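Local coordinates for glycosyl hydrolases family 2, sugar binding domain protein (Bacteroides uniformis str. 3978 T3 ii, PDB 6D1P) that probably hydrolyses O-glycosidic bonds of beta-glucuronides, as a family 2 glycoside hydrolase from a human gut bacterium, at residues S517-H522 with T605-Y610; W548-I553 with G627-V632; L721-T724 with T730-V733; A735-E740 with A748-E753; E760-N765 with V793-S798. All coordinates share one frame; numbering follows the deposited sequence.

How the contacts relate
From the N terminus, contacts 1 and 2 open at 517-522 and 548-553 in the TIM-barrel part of the chain and close at 605-610 and 627-632, so the two long loops cross. Their centres are 6 Å apart. Contact 2 joins the start of helix 550-564 in the barrel to the loop before strand 632-634, at the entry to the next beta domain. The other three come in series and touch one another inside the C-terminal beta sandwich. Contact 3 closes a beta hairpin with a short loop, contact 4 packs that sheet on the other, and contact 5 lays a loop over a strand of the second. R521 of contact 1 packs on C749 of contact 4, joining barrel to sandwich.

Contact 1 of 5, residues S517-H522 with T605-Y610; sequences SHAGRH and TPKESY
A519 and K607 mark the closest backbone approach, 6.1 Å between CA atoms, where the loop 517-522 faces the segment leading into helix 609-617. Both belong to the TIM-barrel part of the enzyme, the first lying in the loop that follows the short strand 510-511. H518 to R521 form a type II beta turn, closed by R521 N on H518 O at 2.9 Å; G520 fills its third position, where positive phi suits a residue without CB. The main link is K607, a lysine long enough to span the gap. Its chi1 (-51°) sets K607 CG 4.2 Å from A519 CB, and the extended chain beyond it brings NZ to the first segment. There K607 NZ donates to S517 O at 2.9 Å, lying in the carbonyl plane. NZ also bonds G598 O and makes a salt bridge with D580, a residue that also takes part in a sodium site in this crystal. An alanine here would take away the ammonium group and probably leave D580 without its salt-bridge mate and S517 O without this donor. At the other end of the contact H522 and E608 cross at about a right angle, ring and carboxylate planes 79° apart. Each has firmer partners elsewhere: H522 ND1 pairs with Y626 OH, E608 OE1 with H624 NE2, and E608 OE2 accepts from S629 N. What touches between the two is therefore packing only, with a ring carbon, H522 CE1, standing 3.9 Å from E608 OE2.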
# COMPACT_ATOMS: atom_id res chain seq x y z
N SER A 517 11.95 28.11 0.50
CA SER A 517 13.36 28.12 0.16
C SER A 517 13.91 26.70 0.28
O SER A 517 13.69 26.02 1.28
CB SER A 517 14.16 29.10 1.04
OG SER A 517 14.05 28.80 2.41
N HIS A 518 14.58 26.27 -0.77
CA HIS A 518 15.30 25.01 -0.84
C HIS A 518 16.55 25.15 0.01
O HIS A 518 17.49 25.84 -0.39
CB HIS A 518 15.64 24.73 -2.30
CG HIS A 518 16.05 23.33 -2.61
ND1 HIS A 518 15.51 22.23 -1.98
CD2 HIS A 518 16.89 22.85 -3.56
CE1 HIS A 518 16.03 21.13 -2.50
NE2 HIS A 518 16.87 21.48 -3.46
N ALA A 519 16.54 24.56 1.20
CA ALA A 519 17.70 24.62 2.08
C ALA A 519 18.98 24.31 1.30
O ALA A 519 19.05 23.34 0.54
CB ALA A 519 17.54 23.65 3.24
N GLY A 520 19.97 25.20 1.45
CA GLY A 520 21.27 25.07 0.82
C GLY A 520 21.38 25.59 -0.59
O GLY A 520 22.46 25.48 -1.19
N ARG A 521 20.31 26.13 -1.17
CA ARG A 521 20.39 26.81 -2.46
C ARG A 521 20.54 28.32 -2.22
O ARG A 521 19.82 28.88 -1.39
CB ARG A 521 19.16 26.52 -3.31
CG ARG A 521 19.07 27.32 -4.59
CD ARG A 521 17.77 27.03 -5.30
NE ARG A 521 17.80 25.72 -5.94
CZ ARG A 521 16.72 25.07 -6.37
NH1 ARG A 521 15.51 25.60 -6.22
NH2 ARG A 521 16.84 23.87 -6.95
N HIS A 522 21.48 28.96 -2.93
CA HIS A 522 21.73 30.40 -2.81
C HIS A 522 21.89 31.01 -4.19
O HIS A 522 21.84 30.32 -5.22
CB HIS A 522 22.95 30.68 -1.93
CG HIS A 522 22.94 29.93 -0.64
ND1 HIS A 522 22.31 30.40 0.49
CD2 HIS A 522 23.43 28.70 -0.32
CE1 HIS A 522 22.44 29.51 1.46
NE2 HIS A 522 23.11 28.47 1.00
N THR A 605 16.74 20.96 11.36
CA THR A 605 18.00 21.61 11.02
C THR A 605 17.69 23.04 10.57
O THR A 605 16.92 23.22 9.62
CB THR A 605 18.74 20.86 9.91
OG1 THR A 605 18.87 19.47 10.26
CG2 THR A 605 20.12 21.48 9.70
N PRO A 606 18.27 24.06 11.20
CA PRO A 606 17.95 25.44 10.82
C PRO A 606 18.46 25.83 9.44
O PRO A 606 19.59 25.53 9.07
CB PRO A 606 18.64 26.28 11.91
CG PRO A 606 18.75 25.33 13.09
CD PRO A 606 18.91 23.96 12.52
N LYS A 607 17.59 26.48 8.67
CA LYS A 607 18.03 27.25 7.52
C LYS A 607 18.63 28.57 8.00
O LYS A 607 18.48 28.96 9.15
CB LYS A 607 16.86 27.53 6.56
CG LYS A 607 16.02 26.32 6.16
CD LYS A 607 14.96 26.72 5.14
CE LYS A 607 13.99 25.57 4.85
NZ LYS A 607 12.79 25.94 4.03
N GLU A 608 19.28 29.28 7.08
CA GLU A 608 19.87 30.56 7.48
C GLU A 608 18.82 31.66 7.65
O GLU A 608 19.12 32.68 8.28
CB GLU A 608 20.94 30.96 6.47
CG GLU A 608 21.94 29.80 6.24
CD GLU A 608 23.36 30.26 5.94
OE1 GLU A 608 23.88 31.19 6.64
OE2 GLU A 608 23.95 29.69 5.00
N SER A 609 17.60 31.44 7.18
CA SER A 609 16.53 32.38 7.47
C SER A 609 16.10 32.33 8.92
O SER A 609 15.52 33.31 9.41
CB SER A 609 15.33 32.07 6.59
OG SER A 609 15.03 30.69 6.65
N TYR A 610 16.34 31.22 9.63
CA TYR A 610 16.02 31.17 11.05
C TYR A 610 16.73 32.29 11.83
O TYR A 610 16.19 32.80 12.81
CB TYR A 610 16.40 29.79 11.62
CG TYR A 610 16.25 29.64 13.14
CD1 TYR A 610 17.30 29.96 14.00
CD2 TYR A 610 15.07 29.15 13.70
CE1 TYR A 610 17.18 29.81 15.40
CE2 TYR A 610 14.93 29.01 15.09
CZ TYR A 610 15.99 29.35 15.94
OH TYR A 610 15.86 29.20 17.31
O HOH W 1 15.98 30.05 4.38

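Contact 2 of 5, residues W548-I553 with G627-V632; sequences WSESYI and GHSWPV
E550 OE2 and S629 OG come within 3.6 Å of each other without bonding, and the glutamate can be followed outward to that point. Its CB passes the ring of H522. CG, anti to the carbonyl carbon (chi1 -66°), lies near the backbone of G520, and the extended chain then delivers the carboxylate to two backbone N-H groups, one for each oxygen: OE1 accepts from E608 N and OE2 from G520 N. A water sits near both OE2 and S629 OG, though its very short approach to the carboxylate makes the bridge doubtful. S629 OG has a partner of its own in H522 NE2. All this happens at the N-terminal turn of helix 550-564, in the TIM-barrel part of the enzyme. S549 is its N-cap, the small hydroxyl S549 OG accepting from Y552 N at 3.0 Å. Opposite E550 and S551 lies a type I beta turn from G627 to W630, whose first residue has backbone angles that require glycine. At the last position of that turn, W630 CZ3 comes 3.8 Å from S551 OG, which meets the ring obliquely. That hydroxyl is held by Y626 OH and M523 N, while the indole NE1 makes a weak bond to V632 O.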
# COMPACT_ATOMS: atom_id res chain seq x y z
N TRP A 548 13.57 30.00 -5.68
CA TRP A 548 13.38 29.30 -4.41
C TRP A 548 14.68 29.21 -3.59
O TRP A 548 14.80 28.34 -2.71
CB TRP A 548 12.76 27.91 -4.64
CG TRP A 548 11.28 27.97 -5.08
CD1 TRP A 548 10.70 28.88 -5.92
CD2 TRP A 548 10.21 27.10 -4.65
NE1 TRP A 548 9.35 28.63 -6.06
CE2 TRP A 548 9.03 27.55 -5.28
CE3 TRP A 548 10.15 25.98 -3.81
CZ2 TRP A 548 7.80 26.92 -5.10
CZ3 TRP A 548 8.93 25.36 -3.62
CH2 TRP A 548 7.77 25.83 -4.27
N SER A 549 15.63 30.10 -3.83
CA SER A 549 16.87 30.15 -3.06
C SER A 549 16.63 30.71 -1.65
O SER A 549 15.65 31.41 -1.38
CB SER A 549 17.89 31.02 -3.76
OG SER A 549 17.47 32.38 -3.65
N GLU A 550 17.55 30.38 -0.75
CA GLU A 550 17.56 31.04 0.55
C GLU A 550 17.88 32.52 0.40
O GLU A 550 17.41 33.33 1.20
CB GLU A 550 18.55 30.36 1.49
CG GLU A 550 18.15 28.92 1.85
CD GLU A 550 18.84 28.39 3.11
OE1 GLU A 550 18.66 28.96 4.22
OE2 GLU A 550 19.59 27.38 2.97
N SER A 551 18.67 32.87 -0.62
CA SER A 551 19.07 34.26 -0.82
C SER A 551 17.86 35.15 -0.99
O SER A 551 17.79 36.25 -0.42
CB SER A 551 19.98 34.36 -2.03
OG SER A 551 21.14 33.57 -1.84
N TYR A 552 16.88 34.68 -1.77
CA TYR A 552 15.69 35.48 -1.97
C TYR A 552 14.89 35.58 -0.68
O TYR A 552 14.53 36.68 -0.24
CB TYR A 552 14.83 34.91 -3.10
CG TYR A 552 13.55 35.69 -3.20
CD1 TYR A 552 13.53 36.98 -3.74
CD2 TYR A 552 12.37 35.16 -2.70
CE1 TYR A 552 12.34 37.71 -3.80
CE2 TYR A 552 11.18 35.89 -2.76
CZ TYR A 552 11.17 37.16 -3.32
OH TYR A 552 9.99 37.87 -3.36
N ILE A 553 14.62 34.44 -0.04
CA ILE A 553 13.67 34.50 1.07
C ILE A 553 14.25 35.27 2.25
O ILE A 553 13.50 35.85 3.04
CB ILE A 553 13.23 33.08 1.49
CG1 ILE A 553 11.80 33.15 2.06
CG2 ILE A 553 14.18 32.47 2.51
CD1 ILE A 553 10.75 33.50 1.03
N GLY A 627 25.77 32.53 5.10
CA GLY A 627 26.54 31.76 4.15
C GLY A 627 27.19 30.51 4.73
O GLY A 627 28.03 29.90 4.07
N HIS A 628 26.81 30.11 5.95
CA HIS A 628 27.32 28.85 6.50
C HIS A 628 27.05 27.68 5.57
O HIS A 628 27.86 26.75 5.47
CB HIS A 628 26.67 28.58 7.86
CG HIS A 628 27.24 29.39 8.98
ND1 HIS A 628 28.04 28.83 9.95
CD2 HIS A 628 27.09 30.69 9.31
CE1 HIS A 628 28.38 29.76 10.83
NE2 HIS A 628 27.81 30.90 10.46
N SER A 629 25.89 27.68 4.89
CA SER A 629 25.53 26.62 3.97
C SER A 629 25.77 27.01 2.51
O SER A 629 25.19 26.41 1.61
CB SER A 629 24.07 26.20 4.18
OG SER A 629 23.14 27.17 3.71
N TRP A 630 26.62 28.00 2.27
CA TRP A 630 26.92 28.49 0.92
C TRP A 630 28.41 28.26 0.66
O TRP A 630 29.24 29.12 0.99
CB TRP A 630 26.52 29.96 0.79
CG TRP A 630 26.55 30.52 -0.60
CD1 TRP A 630 27.14 29.97 -1.70
CD2 TRP A 630 25.97 31.77 -1.03
NE1 TRP A 630 26.96 30.79 -2.80
CE2 TRP A 630 26.25 31.90 -2.41
CE3 TRP A 630 25.25 32.78 -0.38
CZ2 TRP A 630 25.83 33.00 -3.15
CZ3 TRP A 630 24.82 33.86 -1.13
CH2 TRP A 630 25.11 33.97 -2.49
N PRO A 631 28.78 27.10 0.08
CA PRO A 631 30.21 26.72 0.04
C PRO A 631 31.00 27.41 -1.07
O PRO A 631 32.21 27.61 -0.93
CB PRO A 631 30.16 25.20 -0.19
CG PRO A 631 28.66 24.85 -0.48
CD PRO A 631 27.93 26.13 -0.64
N VAL A 632 30.34 27.75 -2.17
CA VAL A 632 31.02 28.31 -3.34
C VAL A 632 30.28 29.57 -3.78
O VAL A 632 29.16 29.49 -4.32
CB VAL A 632 31.11 27.30 -4.49
CG1 VAL A 632 31.75 27.95 -5.69
CG2 VAL A 632 31.91 26.09 -4.06
O HOH W 2 20.40 26.18 4.90

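Contact 3 of 5, residues L721-T724 with T730-V733; sequences LTQT and TILV
L721 and V733 meet through methyl groups, CD2 to CG1 at 3.5 Å, a tight contact in which the two side chains slant across each other. The torsions explain it: the leucine CG stands beside its own backbone N (chi1 -77°), with CD2 turned to the partner strand, and V733 presents the methyl that lies trans to N (chi1 164°). Q723 and I731 lie side by side, pointing the same way. The glutamine CB and OE1 both flank I731 CG2, Q723 CB at 3.9 Å. The Q723 chi1 of 24° is nearly eclipsed; with the chain extended beyond CG it lays the amide alongside I731. These residues belong to the beta hairpin of strands 718-723 and 730-738, with Q723 and V733 an antiparallel non-hydrogen-bonded pair, CA to CA 4.5 Å. Beyond them T724 N donates to L732 O at 2.8 Å, and Q723 CA lies 3.3 Å from L732 O in a CA-H...O contact. L721, Q723, I731 and V733 share one face of the hairpin. L721 and I731 suit it as branched apolar residues, packing on I809 and V811 of strand 807-811 in the opposing sheet of the sandwich. T722 is polar and beta-branched, suited to an exposed strand position, and L732 turns to Q770 and S783.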
# COMPACT_ATOMS: atom_id res chain seq x y z
N LEU A 721 30.57 11.98 -8.00
CA LEU A 721 30.26 11.58 -6.63
C LEU A 721 31.52 11.66 -5.78
O LEU A 721 32.61 11.29 -6.22
CB LEU A 721 29.68 10.16 -6.59
CG LEU A 721 28.22 10.12 -7.01
CD1 LEU A 721 27.72 8.68 -7.35
CD2 LEU A 721 27.38 10.76 -5.91
N THR A 722 31.36 12.15 -4.55
CA THR A 722 32.40 12.13 -3.54
C THR A 722 31.74 11.78 -2.21
O THR A 722 30.52 11.85 -2.09
CB THR A 722 33.10 13.49 -3.45
OG1 THR A 722 32.10 14.52 -3.38
CG2 THR A 722 33.96 13.73 -4.68
N GLN A 723 32.55 11.40 -1.22
CA GLN A 723 32.03 11.20 0.14
C GLN A 723 32.69 12.18 1.11
O GLN A 723 33.89 12.47 1.00
CB GLN A 723 32.22 9.76 0.65
CG GLN A 723 33.34 8.92 -0.00
CD GLN A 723 33.28 7.44 0.41
OE1 GLN A 723 33.09 7.12 1.59
NE2 GLN A 723 33.43 6.54 -0.56
N THR A 724 31.88 12.69 2.06
CA THR A 724 32.28 13.68 3.08
C THR A 724 31.69 13.32 4.46
O THR A 724 31.08 14.16 5.13
CB THR A 724 31.86 15.09 2.68
OG1 THR A 724 30.86 15.05 1.64
CG2 THR A 724 33.04 15.89 2.23
N THR A 730 26.92 7.52 9.89
CA THR A 730 26.51 7.79 8.52
C THR A 730 27.68 8.34 7.71
O THR A 730 28.60 8.96 8.23
CB THR A 730 25.33 8.80 8.45
OG1 THR A 730 25.81 10.12 8.70
CG2 THR A 730 24.24 8.48 9.48
N ILE A 731 27.60 8.09 6.41
CA ILE A 731 28.44 8.72 5.42
C ILE A 731 27.58 9.67 4.60
O ILE A 731 26.42 9.36 4.30
CB ILE A 731 29.12 7.67 4.52
CG1 ILE A 731 30.14 6.86 5.34
CG2 ILE A 731 29.76 8.33 3.30
CD1 ILE A 731 29.98 5.36 5.21
N LEU A 732 28.12 10.83 4.28
CA LEU A 732 27.45 11.78 3.42
C LEU A 732 28.02 11.65 2.02
O LEU A 732 29.23 11.78 1.84
CB LEU A 732 27.61 13.21 3.94
CG LEU A 732 26.89 14.29 3.12
CD1 LEU A 732 25.38 13.99 3.04
CD2 LEU A 732 27.16 15.70 3.66
N VAL A 733 27.17 11.39 1.04
CA VAL A 733 27.58 11.27 -0.35
C VAL A 733 27.05 12.49 -1.09
O VAL A 733 25.91 12.92 -0.86
CB VAL A 733 27.05 9.96 -0.97
CG1 VAL A 733 27.12 9.99 -2.48
CG2 VAL A 733 27.82 8.77 -0.43

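Contact 4 of 5, residues A735-E740 with A748-E753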
# COMPACT_ATOMS: atom_id res chain seq x y z
N ALA A 735 26.58 14.49 -4.89
CA ALA A 735 26.59 14.55 -6.34
C ALA A 735 26.85 15.99 -6.77
O ALA A 735 26.27 16.93 -6.22
CB ALA A 735 25.27 14.05 -6.94
N GLU A 736 27.71 16.16 -7.77
CA GLU A 736 28.08 17.46 -8.29
C GLU A 736 27.80 17.48 -9.78
O GLU A 736 28.25 16.59 -10.51
CB GLU A 736 29.57 17.75 -8.02
CG GLU A 736 29.97 19.21 -8.21
CD GLU A 736 31.47 19.42 -8.06
OE1 GLU A 736 32.24 18.70 -8.73
OE2 GLU A 736 31.89 20.30 -7.27
N LEU A 737 27.04 18.48 -10.24
CA LEU A 737 26.86 18.68 -11.67
C LEU A 737 27.99 19.58 -12.16
O LEU A 737 28.22 20.66 -11.60
CB LEU A 737 25.50 19.31 -11.95
CG LEU A 737 24.32 18.44 -11.50
CD1 LEU A 737 22.99 19.16 -11.60
CD2 LEU A 737 24.28 17.16 -12.32
N ILE A 738 28.72 19.13 -13.19
CA ILE A 738 29.81 19.92 -13.76
C ILE A 738 29.60 20.06 -15.26
O ILE A 738 28.87 19.29 -15.88
CB ILE A 738 31.21 19.31 -13.49
CG1 ILE A 738 31.35 17.99 -14.25
CG2 ILE A 738 31.45 19.14 -12.00
CD1 ILE A 738 32.76 17.47 -14.30
N ASP A 739 30.23 21.07 -15.85
CA ASP A 739 30.15 21.29 -17.29
C ASP A 739 31.20 20.45 -18.02
O ASP A 739 31.98 19.72 -17.41
CB ASP A 739 30.27 22.79 -17.66
CG ASP A 739 31.66 23.42 -17.30
OD1 ASP A 739 32.65 22.72 -16.97
OD2 ASP A 739 31.74 24.68 -17.28
N GLU A 740 31.26 20.63 -19.33
CA GLU A 740 32.18 19.82 -20.13
C GLU A 740 33.64 20.22 -19.96
O GLU A 740 34.51 19.60 -20.59
CB GLU A 740 31.79 19.90 -21.61
CG GLU A 740 31.76 21.34 -22.16
CD GLU A 740 31.82 21.43 -23.67
OE1 GLU A 740 32.71 20.76 -24.25
OE2 GLU A 740 31.00 22.16 -24.27
N ALA A 748 22.62 25.20 -11.31
CA ALA A 748 21.90 24.02 -11.76
C ALA A 748 20.86 23.59 -10.74
O ALA A 748 21.15 23.54 -9.54
CB ALA A 748 22.88 22.87 -12.03
N CYS A 749 19.64 23.29 -11.21
CA CYS A 749 18.53 22.87 -10.36
C CYS A 749 17.95 21.49 -10.72
O CYS A 749 16.93 21.11 -10.13
CB CYS A 749 17.39 23.91 -10.42
SG CYS A 749 17.88 25.58 -9.96
N GLN A 750 18.53 20.76 -11.67
CA GLN A 750 18.03 19.44 -12.06
C GLN A 750 17.73 18.58 -10.84
O GLN A 750 18.52 18.54 -9.87
CB GLN A 750 19.04 18.69 -12.93
CG GLN A 750 19.22 19.19 -14.36
CD GLN A 750 20.06 20.47 -14.45
OE1 GLN A 750 20.54 21.00 -13.43
NE2 GLN A 750 20.23 20.97 -15.67
N PHE A 751 16.61 17.89 -10.89
CA PHE A 751 16.38 16.75 -10.01
C PHE A 751 17.49 15.72 -10.17
O PHE A 751 17.90 15.39 -11.29
CB PHE A 751 15.03 16.09 -10.30
CG PHE A 751 13.89 16.72 -9.55
CD1 PHE A 751 13.80 16.58 -8.18
CD2 PHE A 751 12.93 17.47 -10.22
CE1 PHE A 751 12.75 17.18 -7.46
CE2 PHE A 751 11.89 18.05 -9.53
CZ PHE A 751 11.80 17.91 -8.14
N ILE A 752 17.97 15.21 -9.04
CA ILE A 752 18.96 14.15 -9.00
C ILE A 752 18.39 13.03 -8.15
O ILE A 752 17.72 13.29 -7.14
CB ILE A 752 20.31 14.66 -8.46
CG1 ILE A 752 20.94 15.61 -9.46
CG2 ILE A 752 21.27 13.53 -8.25
CD1 ILE A 752 21.96 16.53 -8.82
N GLU A 753 18.62 11.78 -8.57
CA GLU A 753 18.11 10.58 -7.92
C GLU A 753 19.24 9.66 -7.47
O GLU A 753 20.19 9.42 -8.21
CB GLU A 753 17.21 9.79 -8.85
CG GLU A 753 16.01 10.56 -9.29
CD GLU A 753 15.18 9.76 -10.26
OE1 GLU A 753 15.68 8.73 -10.73
OE2 GLU A 753 14.04 10.17 -10.54
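L737 and I752 reach toward each other tip to tip, one from each sheet of the C-terminal beta sandwich. The isoleucine CD1 ends 4.0 Å from L737 CD1 and stays equally near its CG. Two branches of I752 share the work. CG1, beside the backbone N (chi1 -69°), carries CD1 to the leucine, while CG2 leans on the A735 methyl at 4.2 Å, so a beta-branched residue can face two residues of the other strand at once. L737 CD1 also has A748 CB at 3.7 Å; the small methyl of the alanine lets the leucine tip come this close. Q750 slants across the same leucine. Its chain is bent at chi2 (77°), which folds the amide back and sets OE1 3.6 Å from L737 CD1, a plain packing contact of a polar atom against a methyl. Leucine and alanine suit this side of strand 730-738, for both point inward to the opposing sheet, whereas E736 turns the other way and pairs with R744. Around this core, I719 of strand 718-723 touches both A735 and L737 in their own sheet. On the other side, strand 751-756 runs between strands 774-776 and 793-799, with E753 N probably hydrogen-bonded to S798 O in the latter.

Contact 5 of 5, residues E760-N765 with V793-S798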
# COMPACT_ATOMS: atom_id res chain seq x y z
N GLU A 760 18.33 -0.51 1.71
CA GLU A 760 18.08 0.09 3.01
C GLU A 760 19.22 0.96 3.51
O GLU A 760 19.06 1.61 4.55
CB GLU A 760 17.80 -0.99 4.05
CG GLU A 760 16.58 -1.82 3.71
CD GLU A 760 16.47 -3.04 4.59
OE1 GLU A 760 16.13 -2.87 5.78
OE2 GLU A 760 16.74 -4.16 4.10
N ALA A 761 20.35 1.01 2.81
CA ALA A 761 21.47 1.80 3.29
C ALA A 761 21.17 3.29 3.22
O ALA A 761 21.47 4.03 4.16
CB ALA A 761 22.73 1.45 2.49
N LEU A 762 20.56 3.74 2.13
CA LEU A 762 20.32 5.18 1.97
C LEU A 762 19.32 5.67 3.00
O LEU A 762 18.25 5.09 3.16
CB LEU A 762 19.81 5.49 0.57
CG LEU A 762 20.83 5.22 -0.55
CD1 LEU A 762 20.26 5.62 -1.91
CD2 LEU A 762 22.14 5.95 -0.25
N LEU A 763 19.68 6.75 3.71
CA LEU A 763 18.73 7.44 4.58
C LEU A 763 17.80 8.22 3.67
O LEU A 763 18.16 9.29 3.17
CB LEU A 763 19.44 8.37 5.56
CG LEU A 763 18.46 9.36 6.23
CD1 LEU A 763 17.74 8.72 7.43
CD2 LEU A 763 19.07 10.76 6.59
N ARG A 764 16.61 7.71 3.42
CA ARG A 764 15.73 8.41 2.52
C ARG A 764 14.35 8.59 3.15
O ARG A 764 14.12 8.25 4.32
CB ARG A 764 15.63 7.68 1.17
CG ARG A 764 15.20 6.23 1.22
CD ARG A 764 15.56 5.58 -0.12
NE ARG A 764 15.44 4.12 -0.10
CZ ARG A 764 14.56 3.43 -0.84
NH1 ARG A 764 13.74 4.07 -1.67
NH2 ARG A 764 14.53 2.10 -0.76
N ASN A 765 13.46 9.17 2.35
CA ASN A 765 12.09 9.52 2.74
C ASN A 765 12.04 10.31 4.05
O ASN A 765 11.19 10.08 4.91
CB ASN A 765 11.21 8.27 2.83
CG ASN A 765 11.22 7.47 1.55
OD1 ASN A 765 11.27 8.02 0.45
ND2 ASN A 765 11.22 6.16 1.69
N VAL A 793 28.73 -0.67 0.16
CA VAL A 793 27.69 -0.69 -0.86
C VAL A 793 28.19 0.14 -2.05
O VAL A 793 29.27 0.72 -2.01
CB VAL A 793 26.34 -0.12 -0.36
CG1 VAL A 793 25.78 -0.95 0.77
CG2 VAL A 793 26.53 1.33 0.09
N VAL A 794 27.38 0.20 -3.09
CA VAL A 794 27.63 1.11 -4.20
C VAL A 794 26.41 2.01 -4.34
O VAL A 794 25.28 1.51 -4.49
CB VAL A 794 27.91 0.37 -5.51
CG1 VAL A 794 28.03 1.37 -6.64
CG2 VAL A 794 29.19 -0.46 -5.40
N VAL A 795 26.64 3.34 -4.29
CA VAL A 795 25.60 4.36 -4.49
C VAL A 795 25.63 4.86 -5.93
O VAL A 795 26.71 5.08 -6.51
CB VAL A 795 25.79 5.52 -3.50
CG1 VAL A 795 24.82 6.67 -3.81
CG2 VAL A 795 25.61 5.02 -2.06
N SER A 796 24.45 5.04 -6.52
CA SER A 796 24.32 5.61 -7.85
C SER A 796 23.63 6.98 -7.79
O SER A 796 22.76 7.21 -6.95
CB SER A 796 23.52 4.67 -8.77
OG SER A 796 22.18 4.54 -8.33
N ALA A 797 23.99 7.86 -8.72
CA ALA A 797 23.31 9.15 -8.86
C ALA A 797 23.02 9.40 -10.33
O ALA A 797 23.90 9.23 -11.18
CB ALA A 797 24.13 10.31 -8.28
N SER A 798 21.78 9.81 -10.62
CA SER A 798 21.33 10.13 -11.96
C SER A 798 20.53 11.42 -11.96
O SER A 798 19.92 11.79 -10.94
CB SER A 798 20.47 9.00 -12.54
OG SER A 798 20.97 7.75 -12.12
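A761 and L762 of an irregular loop stand over strand 793-799 at CA distances of 7.9 Å (A761 to V793) and 8.4 Å (L762 to V795), so side chains alone bridge the gap. The A761 methyl points at the strand and comes 4.2 Å from V793 CG1; V793 and C756 hem it in, which suits a small residue. The CB of L762 does not aim at the strand, yet its chain leads over to it: CG lies next to the backbone N (chi1 -66°), chi2 is near 180°, and CD2 reaches V795 CG2 at 4.0 Å, the two side chains passing at a slant. On V795 that methyl is the one trans to the carbonyl carbon. The other methyl, V795 CG1, packs on V733 CG1 at 4.3 Å, so the forked valine meets the loop and the opposing sheet at once. The setting is the beta sandwich near the C terminus. The loop bonds to strand 781-787 of one sheet through its backbone, A761 to N787 and L763 to R785, while V793 and V795 belong to the other. L762 lies between them, touching F754 and C756 on one sheet and I784 and V786 on the other; a branched apolar side chain suits a site lined by residues of both sheets. The next strand residues face elsewhere: V794 packs on L808 of the second subunit, and S796 OG hydrogen-bonds T757 O of that same subunit.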